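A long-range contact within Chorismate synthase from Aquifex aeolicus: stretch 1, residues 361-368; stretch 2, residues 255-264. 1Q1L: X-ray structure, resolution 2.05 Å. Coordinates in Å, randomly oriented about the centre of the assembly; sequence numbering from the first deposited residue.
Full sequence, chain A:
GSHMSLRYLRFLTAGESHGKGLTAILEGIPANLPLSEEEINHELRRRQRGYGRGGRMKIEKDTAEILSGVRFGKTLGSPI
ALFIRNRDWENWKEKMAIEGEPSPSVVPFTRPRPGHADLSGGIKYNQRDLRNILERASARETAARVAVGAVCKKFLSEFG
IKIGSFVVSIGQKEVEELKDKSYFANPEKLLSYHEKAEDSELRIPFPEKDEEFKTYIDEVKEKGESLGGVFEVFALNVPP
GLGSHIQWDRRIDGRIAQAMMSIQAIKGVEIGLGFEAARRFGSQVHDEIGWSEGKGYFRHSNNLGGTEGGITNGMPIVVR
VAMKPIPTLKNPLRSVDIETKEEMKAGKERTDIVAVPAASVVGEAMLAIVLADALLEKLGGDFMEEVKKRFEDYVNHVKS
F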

# COMPACT_ATOMS: atom_id res chain seq x y z
N VAL A 361 -14.84 -12.43 20.30
CA VAL A 361 -15.49 -11.18 19.92
C VAL A 361 -14.57 -10.34 19.03
O VAL A 361 -15.04 -9.64 18.13
CB VAL A 361 -15.89 -10.35 21.17
CG1 VAL A 361 -16.43 -8.99 20.73
CG2 VAL A 361 -16.95 -11.11 21.98
N VAL A 362 -13.27 -10.41 19.29
CA VAL A 362 -12.30 -9.68 18.48
C VAL A 362 -12.24 -10.38 17.12
O VAL A 362 -12.03 -9.74 16.08
CB VAL A 362 -10.90 -9.70 19.14
CG1 VAL A 362 -9.88 -9.01 18.23
CG2 VAL A 362 -10.96 -9.01 20.50
N GLY A 363 -12.44 -11.69 17.14
CA GLY A 363 -12.42 -12.45 15.90
C GLY A 363 -13.52 -12.00 14.97
O GLY A 363 -13.34 -11.94 13.75
N GLU A 364 -14.68 -11.68 15.54
CA GLU A 364 -15.82 -11.22 14.76
C GLU A 364 -15.46 -9.87 14.13
O GLU A 364 -15.77 -9.62 12.97
CB GLU A 364 -17.04 -11.04 15.65
CG GLU A 364 -17.62 -12.31 16.23
CD GLU A 364 -18.75 -12.02 17.21
OE1 GLU A 364 -19.31 -10.90 17.16
OE2 GLU A 364 -19.08 -12.92 18.03
N ALA A 365 -14.83 -9.02 14.92
CA ALA A 365 -14.42 -7.70 14.45
C ALA A 365 -13.45 -7.80 13.27
O ALA A 365 -13.60 -7.09 12.28
CB ALA A 365 -13.77 -6.93 15.59
N MSE A 366 -12.46 -8.68 13.38
CA MSE A 366 -11.48 -8.85 12.31
C MSE A 366 -12.11 -9.37 11.03
O MSE A 366 -11.79 -8.91 9.93
CB MSE A 366 -10.35 -9.78 12.77
CG MSE A 366 -9.53 -9.24 13.94
SE MSE A 366 -8.95 -7.39 13.67
CE MSE A 366 -7.88 -7.65 12.09
N LEU A 367 -13.02 -10.33 11.16
CA LEU A 367 -13.71 -10.89 10.01
C LEU A 367 -14.58 -9.83 9.34
O LEU A 367 -14.68 -9.79 8.12
CB LEU A 367 -14.57 -12.08 10.41
CG LEU A 367 -15.32 -12.70 9.23
CD1 LEU A 367 -14.30 -13.16 8.17
CD2 LEU A 367 -16.17 -13.89 9.70
N ALA A 368 -15.23 -8.98 10.14
CA ALA A 368 -16.09 -7.94 9.59
C ALA A 368 -15.26 -6.91 8.81
O ALA A 368 -15.70 -6.38 7.79
CB ALA A 368 -16.86 -7.25 10.72
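Stretch 2 (255-264) RIAQAMMSIQ

Stretch 2 packs against stretch 1 as a helix running roughly antiparallel to it. Residues 255-261 are helical, continuing a helix that begins earlier in the chain, whereas Ile263 and Gln264 have extended torsions (phi/psi -70/137° and -54/139°). The axis of helix 255-261 passes 9.0 Å from that of helix 361-368 at closest approach, with 145° between their N-to-C directions. The register therefore descends as stretch 1 ascends: Val362 lies nearest Ile263, Gly363 nearest Met260, Met366 nearest Ala259 and Leu367 nearest Ile256. The tightest backbone pairing is Met366 CA to Ala259 CA, 5.6 Å, a close approach to a residue whose side chain is a single methyl.

No hydrogen bond crosses between the stretches; the contact is one of apolar packing and buries 366 Å² in total. Met366, a selenomethionine, has the largest share. Its CA-to-CB bond points toward stretch 2, and with all three chi angles in m (-64°, -48°, -61°) the side chain folds back compactly rather than extending. Its CG lies 3.5 Å from Ala259 O and 3.7 Å from Ile263 CD1, while its CE comes within 3.7 Å of Ala259 CB. Ser262, with chi1 in p, directs OG back to Ala259 O in a 2.8 Å hydrogen bond, and OG is also hydrogen-bonded elsewhere in the structure; Met366 CE rests 4.0 Å from Ser262 OG.

Met260, also selenomethionine, leaves its backbone sideways, but its end comes nearer to stretch 1. Chi1 and chi2 are both m (-67°, -56°) and chi3 is t (-177°), which carries the terminal methyl to the neighbouring helix: Met260 CE is 3.2 Å from Gly363 O and 3.8 Å from Leu367 CB. Gly363 has no side chain, and its bare CA approaches Ile263 CD1 to 3.8 Å. A CB in ideal geometry there would stand 3.8 Å from Met260 SE.

Ile263 points toward stretch 1 from beyond the regular helical segment. Its chi1 is m (-60°) and chi2 t (171°), an extended arrangement that delivers CD1 among Val362, Gly363 and Met366; Val362 CG1, on a side chain with chi1 in t, meets Ile263 CD1 at 3.8 Å. At the other end of the contact, Leu367 starts sideways and adopts the t, p rotamer (180°, 59°), bringing its CD1 to 4.3 Å from Ile256 CG1. Ile256, in the m, t rotamer, completes the packing here.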

# COMPACT_ATOMS: atom_id res chain seq x y z
N ARG A 255 -6.23 -13.37 3.38
CA ARG A 255 -6.60 -12.15 4.10
C ARG A 255 -7.26 -12.47 5.44
O ARG A 255 -6.96 -11.85 6.45
CB ARG A 255 -7.54 -11.29 3.27
CG ARG A 255 -6.91 -10.69 2.02
CD ARG A 255 -7.78 -9.54 1.55
NE ARG A 255 -8.22 -9.72 0.18
CZ ARG A 255 -9.13 -8.96 -0.42
NH1 ARG A 255 -9.71 -7.96 0.24
NH2 ARG A 255 -9.47 -9.20 -1.68
N ILE A 256 -8.17 -13.44 5.44
CA ILE A 256 -8.82 -13.83 6.67
C ILE A 256 -7.75 -14.33 7.64
O ILE A 256 -7.74 -13.95 8.81
CB ILE A 256 -9.87 -14.95 6.42
CG1 ILE A 256 -11.07 -14.36 5.68
CG2 ILE A 256 -10.31 -15.57 7.75
CD1 ILE A 256 -12.11 -15.39 5.27
N ALA A 257 -6.85 -15.17 7.14
CA ALA A 257 -5.78 -15.73 7.97
C ALA A 257 -4.93 -14.67 8.66
O ALA A 257 -4.61 -14.80 9.84
CB ALA A 257 -4.87 -16.64 7.12
N GLN A 258 -4.53 -13.63 7.93
CA GLN A 258 -3.73 -12.58 8.53
C GLN A 258 -4.50 -11.84 9.61
O GLN A 258 -3.97 -11.57 10.68
CB GLN A 258 -3.25 -11.58 7.49
CG GLN A 258 -2.62 -10.33 8.11
CD GLN A 258 -1.83 -9.51 7.11
OE1 GLN A 258 -2.29 -9.23 6.01
NE2 GLN A 258 -0.62 -9.11 7.51
N ALA A 259 -5.75 -11.50 9.32
CA ALA A 259 -6.58 -10.77 10.28
C ALA A 259 -6.77 -11.54 11.58
O ALA A 259 -6.74 -10.95 12.66
CB ALA A 259 -7.94 -10.45 9.66
N MSE A 260 -6.97 -12.86 11.49
CA MSE A 260 -7.17 -13.68 12.68
C MSE A 260 -5.88 -13.93 13.44
O MSE A 260 -5.82 -13.75 14.66
CB MSE A 260 -7.80 -15.03 12.33
CG MSE A 260 -9.22 -14.95 11.82
SE MSE A 260 -10.40 -14.06 13.06
CE MSE A 260 -12.03 -14.30 12.07
N MSE A 261 -4.85 -14.37 12.73
CA MSE A 261 -3.56 -14.68 13.35
C MSE A 261 -2.92 -13.44 13.96
O MSE A 261 -2.05 -13.56 14.84
CB MSE A 261 -2.61 -15.29 12.32
CG MSE A 261 -1.40 -15.95 12.92
SE MSE A 261 -1.84 -17.69 13.71
CE MSE A 261 -1.74 -18.75 12.10
N SER A 262 -3.33 -12.26 13.50
CA SER A 262 -2.76 -11.03 14.03
C SER A 262 -3.27 -10.73 15.44
O SER A 262 -2.70 -9.92 16.15
CB SER A 262 -3.07 -9.84 13.10
OG SER A 262 -4.43 -9.45 13.18
N ILE A 263 -4.36 -11.39 15.83
CA ILE A 263 -4.92 -11.18 17.17
C ILE A 263 -3.95 -11.78 18.20
O ILE A 263 -3.41 -12.86 18.01
CB ILE A 263 -6.31 -11.85 17.30
CG1 ILE A 263 -7.27 -11.25 16.27
CG2 ILE A 263 -6.87 -11.64 18.71
CD1 ILE A 263 -8.61 -11.99 16.16
N GLN A 264 -3.74 -11.05 19.29
CA GLN A 264 -2.83 -11.52 20.33
C GLN A 264 -3.20 -12.92 20.81
O GLN A 264 -4.37 -13.24 20.97
CB GLN A 264 -2.85 -10.56 21.52
CG GLN A 264 -2.13 -11.11 22.75
CD GLN A 264 -2.19 -10.15 23.93
OE1 GLN A 264 -1.73 -10.48 25.03
NE2 GLN A 264 -2.74 -8.97 23.71